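Local atomic coordinates of tartrate dehydrogenase/decarboxylase (Pseudomonas putida, PDB entry 3FLK), a protein that oxidises tartrate to oxaloglycolate with NAD, and also converts meso-tartrate to D-glycerate and D-malate to pyruvate, using magnesium or manganese. Residues A[288-291]-A[292-295]; A[78-81]-A[82-85]. The protein carries 1 engineered substitution. One frame throughout, in Å; residues are numbered along the deposited sequence.

Contact 1. Residues A[288-291]-A[292-295]; sequences PDIF and GKNI. With NAI (1,4-dihydronicotinamide adenine dinucleotide), chain F.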
ATOM      1  N   PRO A 288      -6.949  11.111  16.883  1.00 15.67           N
ATOM      2  CA  PRO A 288      -6.872  12.320  17.712  1.00 16.32           C
ATOM      3  C   PRO A 288      -7.638  13.518  17.148  1.00 17.00           C
ATOM      4  O   PRO A 288      -8.115  14.352  17.917  1.00 16.98           O
ATOM      5  CB  PRO A 288      -5.370  12.632  17.745  1.00 16.23           C
ATOM      6  CG  PRO A 288      -4.702  11.347  17.432  1.00 16.20           C
ATOM      7  CD  PRO A 288      -5.610  10.670  16.451  1.00 15.84           C
ATOM      8  N   ASP A 289      -7.767  13.597  15.826  1.00 17.77           N
ATOM      9  CA  ASP A 289      -8.410  14.750  15.197  1.00 18.63           C
ATOM     10  C   ASP A 289      -9.951  14.730  15.267  1.00 18.39           C
ATOM     11  O   ASP A 289     -10.593  15.714  14.899  1.00 18.50           O
ATOM     12  CB  ASP A 289      -7.911  14.931  13.758  1.00 19.25           C
ATOM     13  CG  ASP A 289      -7.853  16.394  13.334  1.00 21.80           C
ATOM     14  OD1 ASP A 289      -6.739  16.976  13.338  1.00 24.30           O
ATOM     15  OD2 ASP A 289      -8.917  16.966  13.003  1.00 24.51           O
ATOM     16  N   ILE A 290     -10.536  13.625  15.735  1.00 18.05           N
ATOM     17  CA  ILE A 290     -11.991  13.570  15.993  1.00 17.81           C
ATOM     18  C   ILE A 290     -12.354  13.212  17.442  1.00 18.03           C
ATOM     19  O   ILE A 290     -13.535  13.203  17.805  1.00 17.78           O
ATOM     20  CB  ILE A 290     -12.768  12.627  15.012  1.00 17.75           C
ATOM     21  CG1 ILE A 290     -12.265  11.180  15.107  1.00 17.44           C
ATOM     22  CG2 ILE A 290     -12.716  13.166  13.576  1.00 17.55           C
ATOM     23  CD1 ILE A 290     -13.270  10.137  14.631  1.00 17.43           C
ATOM     24  N   PHE A 291     -11.347  12.913  18.264  1.00 18.27           N
ATOM     25  CA  PHE A 291     -11.587  12.620  19.676  1.00 18.70           C
ATOM     26  C   PHE A 291     -12.218  13.824  20.366  1.00 18.84           C
ATOM     27  O   PHE A 291     -11.762  14.956  20.197  1.00 18.88           O
ATOM     28  CB  PHE A 291     -10.298  12.208  20.398  1.00 18.83           C
ATOM     29  CG  PHE A 291     -10.461  12.047  21.888  1.00 19.13           C
ATOM     30  CD1 PHE A 291     -11.309  11.076  22.410  1.00 19.71           C
ATOM     31  CD2 PHE A 291      -9.770  12.872  22.768  1.00 19.99           C
ATOM     32  CE1 PHE A 291     -11.462  10.925  23.788  1.00 20.20           C
ATOM     33  CE2 PHE A 291      -9.917  12.730  24.147  1.00 20.28           C
ATOM     34  CZ  PHE A 291     -10.765  11.755  24.657  1.00 20.06           C
ATOM     35  N   GLY A 292     -13.277  13.574  21.126  1.00 19.09           N
ATOM     36  CA  GLY A 292     -13.949  14.639  21.867  1.00 19.38           C
ATOM     37  C   GLY A 292     -15.283  15.083  21.294  1.00 19.55           C
ATOM     38  O   GLY A 292     -16.087  15.684  22.006  1.00 19.71           O
ATOM     39  N   LYS A 293     -15.529  14.812  20.015  1.00 19.54           N
ATOM     40  CA  LYS A 293     -16.823  15.184  19.429  1.00 19.69           C
ATOM     41  C   LYS A 293     -17.816  14.037  19.295  1.00 19.21           C
ATOM     42  O   LYS A 293     -18.879  14.206  18.697  1.00 19.40           O
ATOM     43  CB  LYS A 293     -16.687  15.952  18.106  1.00 20.00           C
ATOM     44  CG  LYS A 293     -15.647  15.464  17.132  1.00 21.06           C
ATOM     45  CD  LYS A 293     -14.499  16.452  17.066  1.00 22.30           C
ATOM     46  CE  LYS A 293     -14.148  16.777  15.628  1.00 23.41           C
ATOM     47  NZ  LYS A 293     -13.307  18.008  15.541  1.00 24.87           N
ATOM     48  N   ASN A 294     -17.470  12.884  19.862  1.00 18.67           N
ATOM     49  CA  ASN A 294     -18.326  11.694  19.839  1.00 18.23           C
ATOM     50  C   ASN A 294     -19.032  11.465  18.497  1.00 17.52           C
ATOM     51  O   ASN A 294     -20.261  11.339  18.435  1.00 17.32           O
ATOM     52  CB  ASN A 294     -19.331  11.729  20.997  1.00 18.64           C
ATOM     53  CG  ASN A 294     -18.663  11.604  22.355  1.00 19.63           C
ATOM     54  OD1 ASN A 294     -18.167  10.536  22.725  1.00 21.14           O
ATOM     55  ND2 ASN A 294     -18.656  12.695  23.111  1.00 21.08           N
ATOM     56  N   ILE A 295     -18.240  11.437  17.430  1.00 16.53           N
ATOM     57  CA  ILE A 295     -18.734  11.092  16.094  1.00 15.65           C
ATOM     58  C   ILE A 295     -18.011   9.859  15.550  1.00 14.89           C
ATOM     59  O   ILE A 295     -18.297   9.404  14.443  1.00 14.63           O
ATOM     60  CB  ILE A 295     -18.601  12.262  15.088  1.00 15.84           C
ATOM     61  CG1 ILE A 295     -17.151  12.762  15.021  1.00 16.06           C
ATOM     62  CG2 ILE A 295     -19.601  13.382  15.424  1.00 16.26           C
ATOM     63  CD1 ILE A 295     -16.833  13.578  13.788  1.00 17.49           C
TER
HETATM   64  PA  NAI F 402      -6.420   6.484  12.700  1.00 11.31           P
HETATM   65  O1A NAI F 402      -7.023   5.182  12.334  1.00 10.82           O
HETATM   66  O2A NAI F 402      -6.511   6.753  14.147  1.00 10.78           O
HETATM   67  O5B NAI F 402      -7.170   7.651  11.902  1.00 11.90           O
HETATM   68  C5B NAI F 402      -7.099   7.787  10.501  1.00 11.66           C
HETATM   69  C4B NAI F 402      -8.295   8.583   9.989  1.00 11.70           C
HETATM   70  O4B NAI F 402      -9.463   7.786  10.056  1.00 12.22           O
HETATM   71  C3B NAI F 402      -8.552   9.832  10.820  1.00 12.08           C
HETATM   72  O3B NAI F 402      -8.905  10.880   9.949  1.00 12.34           O
HETATM   73  C2B NAI F 402      -9.720   9.447  11.706  1.00 12.19           C
HETATM   74  O2B NAI F 402     -10.554  10.544  12.000  1.00 13.09           O
HETATM   75  C1B NAI F 402     -10.438   8.376  10.901  1.00 11.45           C
HETATM   76  N9A NAI F 402     -11.043   7.362  11.780  1.00 11.38           N
HETATM   77  C8A NAI F 402     -10.393   6.365  12.463  1.00 11.31           C
HETATM   78  N7A NAI F 402     -11.313   5.653  13.150  1.00 10.91           N
HETATM   79  C5A NAI F 402     -12.533   6.174  12.919  1.00 11.04           C
HETATM   80  C6A NAI F 402     -13.804   5.831  13.371  1.00 10.81           C
HETATM   81  N6A NAI F 402     -13.972   4.795  14.187  1.00 10.24           N
HETATM   82  N1A NAI F 402     -14.891   6.572  12.952  1.00 11.14           N
HETATM   83  C2A NAI F 402     -14.724   7.642  12.098  1.00 11.20           C
HETATM   84  N3A NAI F 402     -13.457   7.968  11.652  1.00 10.83           N
HETATM   85  C4A NAI F 402     -12.380   7.253  12.059  1.00 10.60           C
HETATM   86  O3  NAI F 402      -4.892   6.455  12.165  1.00 12.15           O
HETATM   87  PN  NAI F 402      -3.802   7.645  12.187  1.00 12.74           P
HETATM   88  O1N NAI F 402      -4.457   8.969  12.132  1.00 13.18           O
HETATM   89  O2N NAI F 402      -2.824   7.315  11.125  1.00 12.90           O
HETATM   90  O5D NAI F 402      -3.079   7.456  13.603  1.00 12.42           O
HETATM   91  C5D NAI F 402      -3.552   8.077  14.781  1.00 12.90           C
HETATM   92  C4D NAI F 402      -2.905   7.432  16.007  1.00 13.07           C
HETATM   93  O4D NAI F 402      -3.402   6.119  16.181  1.00 12.93           O
HETATM   94  C3D NAI F 402      -1.391   7.306  15.902  1.00 13.44           C
HETATM   95  O3D NAI F 402      -0.857   7.580  17.174  1.00 12.91           O
HETATM   96  C2D NAI F 402      -1.160   5.847  15.548  1.00 13.56           C
HETATM   97  O2D NAI F 402       0.077   5.369  16.023  1.00 13.91           O
HETATM   98  C1D NAI F 402      -2.336   5.183  16.247  1.00 13.37           C
HETATM   99  N1N NAI F 402      -2.775   3.892  15.680  1.00 13.49           N
HETATM  100  C2N NAI F 402      -2.956   2.856  16.553  1.00 13.01           C
HETATM  101  C3N NAI F 402      -3.392   1.616  16.100  1.00 13.82           C
HETATM  102  C7N NAI F 402      -3.838   0.590  17.103  1.00 13.85           C
HETATM  103  O7N NAI F 402      -3.894   0.932  18.471  1.00 14.18           O
HETATM  104  N7N NAI F 402      -4.171  -0.629  16.683  1.00 14.27           N
HETATM  105  C4N NAI F 402      -3.647   1.442  14.740  1.00 13.81           C
HETATM  106  C5N NAI F 402      -3.466   2.504  13.854  1.00 13.71           C
HETATM  107  C6N NAI F 402      -3.028   3.736  14.338  1.00 13.50           C
HETATM  108  O   HOH W   1     -15.434  11.257  18.024  1.00 13.98           O

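Contact 2. Residues A[78-81]-A[82-85]; sequences VGWP and DKVP. Engineered in segment 78-81: Gly79 (natural residue Asp). With NAI (1,4-dihydronicotinamide adenine dinucleotide), chain F.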
ATOM      1  N   VAL A  78      -4.290   2.776  20.717  1.00 15.45           N
ATOM      2  CA  VAL A  78      -3.181   3.416  21.417  1.00 15.69           C
ATOM      3  C   VAL A  78      -2.440   4.420  20.533  1.00 15.88           C
ATOM      4  O   VAL A  78      -2.153   4.150  19.362  1.00 15.81           O
ATOM      5  CB  VAL A  78      -2.207   2.367  22.031  1.00 15.82           C
ATOM      6  CG1 VAL A  78      -1.435   1.609  20.944  1.00 16.00           C
ATOM      7  CG2 VAL A  78      -1.254   3.030  23.014  1.00 16.35           C
ATOM      8  N   GLY A  79      -2.144   5.583  21.102  1.00 15.97           N
ATOM      9  CA  GLY A  79      -1.364   6.593  20.408  1.00 16.27           C
ATOM     10  C   GLY A  79      -1.880   7.990  20.656  1.00 16.53           C
ATOM     11  O   GLY A  79      -3.081   8.246  20.575  1.00 16.40           O
ATOM     12  N   TRP A  80      -0.959   8.892  20.977  1.00 16.84           N
ATOM     13  CA  TRP A  80      -1.261  10.308  21.114  1.00 17.36           C
ATOM     14  C   TRP A  80       0.013  11.080  20.786  1.00 17.70           C
ATOM     15  O   TRP A  80       0.751  11.472  21.694  1.00 17.53           O
ATOM     16  CB  TRP A  80      -1.772  10.634  22.524  1.00 17.33           C
ATOM     17  CG  TRP A  80      -2.540  11.918  22.571  1.00 17.58           C
ATOM     18  CD1 TRP A  80      -2.084  13.133  22.999  1.00 17.78           C
ATOM     19  CD2 TRP A  80      -3.893  12.123  22.148  1.00 17.62           C
ATOM     20  NE1 TRP A  80      -3.071  14.082  22.874  1.00 17.97           N
ATOM     21  CE2 TRP A  80      -4.194  13.489  22.355  1.00 17.84           C
ATOM     22  CE3 TRP A  80      -4.883  11.286  21.614  1.00 17.63           C
ATOM     23  CZ2 TRP A  80      -5.445  14.037  22.051  1.00 17.69           C
ATOM     24  CZ3 TRP A  80      -6.129  11.832  21.309  1.00 17.58           C
ATOM     25  CH2 TRP A  80      -6.397  13.195  21.531  1.00 17.86           C
ATOM     26  N   PRO A  81       0.285  11.277  19.477  1.00 18.16           N
ATOM     27  CA  PRO A  81       1.557  11.845  19.010  1.00 18.74           C
ATOM     28  C   PRO A  81       1.872  13.253  19.523  1.00 19.24           C
ATOM     29  O   PRO A  81       3.043  13.643  19.540  1.00 19.50           O
ATOM     30  CB  PRO A  81       1.417  11.834  17.481  1.00 18.66           C
ATOM     31  CG  PRO A  81      -0.039  11.743  17.220  1.00 18.52           C
ATOM     32  CD  PRO A  81      -0.612  10.954  18.352  1.00 18.09           C
ATOM     33  N   ASP A  82       0.849  13.999  19.942  1.00 19.64           N
ATOM     34  CA  ASP A  82       1.049  15.317  20.561  1.00 20.07           C
ATOM     35  C   ASP A  82       1.880  15.232  21.846  1.00 19.80           C
ATOM     36  O   ASP A  82       2.592  16.175  22.192  1.00 20.00           O
ATOM     37  CB  ASP A  82      -0.299  15.997  20.854  1.00 20.38           C
ATOM     38  CG  ASP A  82      -0.143  17.378  21.492  1.00 22.05           C
ATOM     39  OD1 ASP A  82       0.424  18.283  20.841  1.00 23.64           O
ATOM     40  OD2 ASP A  82      -0.595  17.559  22.647  1.00 23.42           O
ATOM     41  N   LYS A  83       1.788  14.101  22.540  1.00 19.30           N
ATOM     42  CA  LYS A  83       2.444  13.938  23.837  1.00 19.09           C
ATOM     43  C   LYS A  83       3.500  12.834  23.871  1.00 18.63           C
ATOM     44  O   LYS A  83       4.480  12.935  24.613  1.00 18.30           O
ATOM     45  CB  LYS A  83       1.400  13.703  24.938  1.00 19.23           C
ATOM     46  CG  LYS A  83       0.523  14.922  25.244  1.00 20.11           C
ATOM     47  CD  LYS A  83       1.285  15.979  26.041  1.00 22.01           C
ATOM     48  CE  LYS A  83       0.564  17.322  26.031  1.00 23.63           C
ATOM     49  NZ  LYS A  83      -0.707  17.296  26.815  1.00 25.05           N
ATOM     50  N   VAL A  84       3.289  11.780  23.081  1.00 18.07           N
ATOM     51  CA  VAL A  84       4.177  10.611  23.071  1.00 17.67           C
ATOM     52  C   VAL A  84       4.395  10.140  21.630  1.00 17.18           C
ATOM     53  O   VAL A  84       3.427   9.954  20.895  1.00 17.04           O
ATOM     54  CB  VAL A  84       3.591   9.436  23.914  1.00 17.59           C
ATOM     55  CG1 VAL A  84       4.532   8.222  23.921  1.00 17.61           C
ATOM     56  CG2 VAL A  84       3.285   9.872  25.341  1.00 17.95           C
ATOM     57  N   PRO A  85       5.667   9.961  21.216  1.00 16.84           N
ATOM     58  CA  PRO A  85       5.975   9.441  19.879  1.00 16.57           C
ATOM     59  C   PRO A  85       5.242   8.128  19.564  1.00 16.10           C
ATOM     60  O   PRO A  85       5.069   7.288  20.450  1.00 15.85           O
ATOM     61  CB  PRO A  85       7.488   9.220  19.936  1.00 16.73           C
ATOM     62  CG  PRO A  85       7.962  10.257  20.912  1.00 16.89           C
ATOM     63  CD  PRO A  85       6.898  10.262  21.974  1.00 16.99           C
TER
HETATM   64  PA  NAI F 402      -6.420   6.484  12.700  1.00 11.31           P
HETATM   65  O1A NAI F 402      -7.023   5.182  12.334  1.00 10.82           O
HETATM   66  O2A NAI F 402      -6.511   6.753  14.147  1.00 10.78           O
HETATM   67  O5B NAI F 402      -7.170   7.651  11.902  1.00 11.90           O
HETATM   68  C5B NAI F 402      -7.099   7.787  10.501  1.00 11.66           C
HETATM   69  C4B NAI F 402      -8.295   8.583   9.989  1.00 11.70           C
HETATM   70  O4B NAI F 402      -9.463   7.786  10.056  1.00 12.22           O
HETATM   71  C3B NAI F 402      -8.552   9.832  10.820  1.00 12.08           C
HETATM   72  O3B NAI F 402      -8.905  10.880   9.949  1.00 12.34           O
HETATM   73  C2B NAI F 402      -9.720   9.447  11.706  1.00 12.19           C
HETATM   74  O2B NAI F 402     -10.554  10.544  12.000  1.00 13.09           O
HETATM   75  C1B NAI F 402     -10.438   8.376  10.901  1.00 11.45           C
HETATM   76  N9A NAI F 402     -11.043   7.362  11.780  1.00 11.38           N
HETATM   77  C8A NAI F 402     -10.393   6.365  12.463  1.00 11.31           C
HETATM   78  N7A NAI F 402     -11.313   5.653  13.150  1.00 10.91           N
HETATM   79  C5A NAI F 402     -12.533   6.174  12.919  1.00 11.04           C
HETATM   80  C6A NAI F 402     -13.804   5.831  13.371  1.00 10.81           C
HETATM   81  N6A NAI F 402     -13.972   4.795  14.187  1.00 10.24           N
HETATM   82  N1A NAI F 402     -14.891   6.572  12.952  1.00 11.14           N
HETATM   83  C2A NAI F 402     -14.724   7.642  12.098  1.00 11.20           C
HETATM   84  N3A NAI F 402     -13.457   7.968  11.652  1.00 10.83           N
HETATM   85  C4A NAI F 402     -12.380   7.253  12.059  1.00 10.60           C
HETATM   86  O3  NAI F 402      -4.892   6.455  12.165  1.00 12.15           O
HETATM   87  PN  NAI F 402      -3.802   7.645  12.187  1.00 12.74           P
HETATM   88  O1N NAI F 402      -4.457   8.969  12.132  1.00 13.18           O
HETATM   89  O2N NAI F 402      -2.824   7.315  11.125  1.00 12.90           O
HETATM   90  O5D NAI F 402      -3.079   7.456  13.603  1.00 12.42           O
HETATM   91  C5D NAI F 402      -3.552   8.077  14.781  1.00 12.90           C
HETATM   92  C4D NAI F 402      -2.905   7.432  16.007  1.00 13.07           C
HETATM   93  O4D NAI F 402      -3.402   6.119  16.181  1.00 12.93           O
HETATM   94  C3D NAI F 402      -1.391   7.306  15.902  1.00 13.44           C
HETATM   95  O3D NAI F 402      -0.857   7.580  17.174  1.00 12.91           O
HETATM   96  C2D NAI F 402      -1.160   5.847  15.548  1.00 13.56           C
HETATM   97  O2D NAI F 402       0.077   5.369  16.023  1.00 13.91           O
HETATM   98  C1D NAI F 402      -2.336   5.183  16.247  1.00 13.37           C
HETATM   99  N1N NAI F 402      -2.775   3.892  15.680  1.00 13.49           N
HETATM  100  C2N NAI F 402      -2.956   2.856  16.553  1.00 13.01           C
HETATM  101  C3N NAI F 402      -3.392   1.616  16.100  1.00 13.82           C
HETATM  102  C7N NAI F 402      -3.838   0.590  17.103  1.00 13.85           C
HETATM  103  O7N NAI F 402      -3.894   0.932  18.471  1.00 14.18           O
HETATM  104  N7N NAI F 402      -4.171  -0.629  16.683  1.00 14.27           N
HETATM  105  C4N NAI F 402      -3.647   1.442  14.740  1.00 13.81           C
HETATM  106  C5N NAI F 402      -3.466   2.504  13.854  1.00 13.71           C
HETATM  107  C6N NAI F 402      -3.028   3.736  14.338  1.00 13.50           C
HETATM  108  O   HOH W   2      -2.792  16.706  23.946  1.00 29.97           O

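Contact 1. Residues A[288-291]-A[292-295]
The backbone O of Asp289 lies 3.6 Å from Lys293 NZ, in a loop that runs beside the bound NADH. Just before it, Pro288 CD packs near C5D on the nicotinamide side of the cofactor. Asp289 OD2 is 5.2 Å from Lys293 NZ, too far for a salt bridge, so any attraction is probably weak. Ile290 opens a type II beta turn that ends at Lys293. The closing bond, Lys293 N to Ile290 O, is straight (169°) but weak at 3.4 Å. Water 1 donates a hydrogen bond to Ile290 O and accepts one from Ile295 N, which ties the turn to the chain beyond it. Ile290 is shared between Ile295 and NADH. Ile290 CG2 packs on Ile295 CD1 at 4.1 Å. Ile290 CG1, 3.6 Å from the ribose O2B of NADH, and Ile290 CD1, near the adenine N3A, lie against the cofactor. With chi1 at 173°, the Phe291 ring lies beside its own carbonyl carbon, which brings Gly292 CA over one face. Gly292 adopts a positive phi of 106°, as the third position of this turn requires. The loop runs from strand 278-282 to helix 299-313, and Phe291 packs on Glu19 of helix 17-35.

Contact 2. Residues A[78-81]-A[82-85]
Trp80 O receives two backbone bonds from across the turn. Val84 N reaches Trp80 O at 2.9 Å, tilted 19° from the carbonyl plane. Lys83 N reaches Trp80 O at 3.0 Å from above that plane. The two donors use different directions round one oxygen. They draw the chain tightly back on itself through Pro81 and Asp82. A CA-H...O contact from Pro81 CA to Val84 O, 3.3 Å long, adds to this close backbone core. Val84 is buried against Cys49 and Tyr52 of helix 49-55, and Pro85 is the N-cap residue of helix 86-91.

The side chains of Asp82 and Lys83 form the looser, exposed side; Trp80 is partly covered by Cys49 and Pro288. At chi1 -159° the indole swings to its own carbonyl side, where it lies alongside Asp82 and Lys83. Lys83 CG meets the ring edge at Trp80 CD1, 3.9 Å away, while the end of the lysine leads off. Asp82 CB approaches Trp80 NE1 obliquely at 3.9 Å, and its carboxylate stands nearly perpendicular to the ring. Water 2, in the indole plane, accepts from Trp80 NE1 at 2.8 Å and donates to Asp82 OD2.

The other end of the loop meets NADH. Val78 N donates to the carboxamide oxygen O7N at 2.9 Å. Gly79, an engineered replacement of Asp, brings its CA close to the ribose hydroxyl O3D. The chemistry implies division of labour: backbone bonds shape the turn, a water links its polar side chains, and a main-chain N-H holds the nicotinamide amide, consistent with a part in orienting the ring.

Both contacts are surface loops of the isocitrate/isopropylmalate dehydrogenase fold, and both touch one NADH molecule. Contact 1 follows strand 278-282, and contact 2 follows strand 72-77, its neighbour in the large mixed sheet. Ile290 of 288-295 meets the adenosine and Pro288 the nicotinamide ribose, while 78-85 meets the nicotinamide and its ribose. The two loops also meet directly. Phe291 CD2 packs 3.6 Å from Trp80 CH2, and Pro288 CA lies 3.7 Å from Trp80 CZ3. Contact 1 has a weakly closed turn and meets the cofactor through apolar side chains. Contact 2 is closed by two firm backbone bonds, has a buried valine, and offers the cofactor a hydrogen bond.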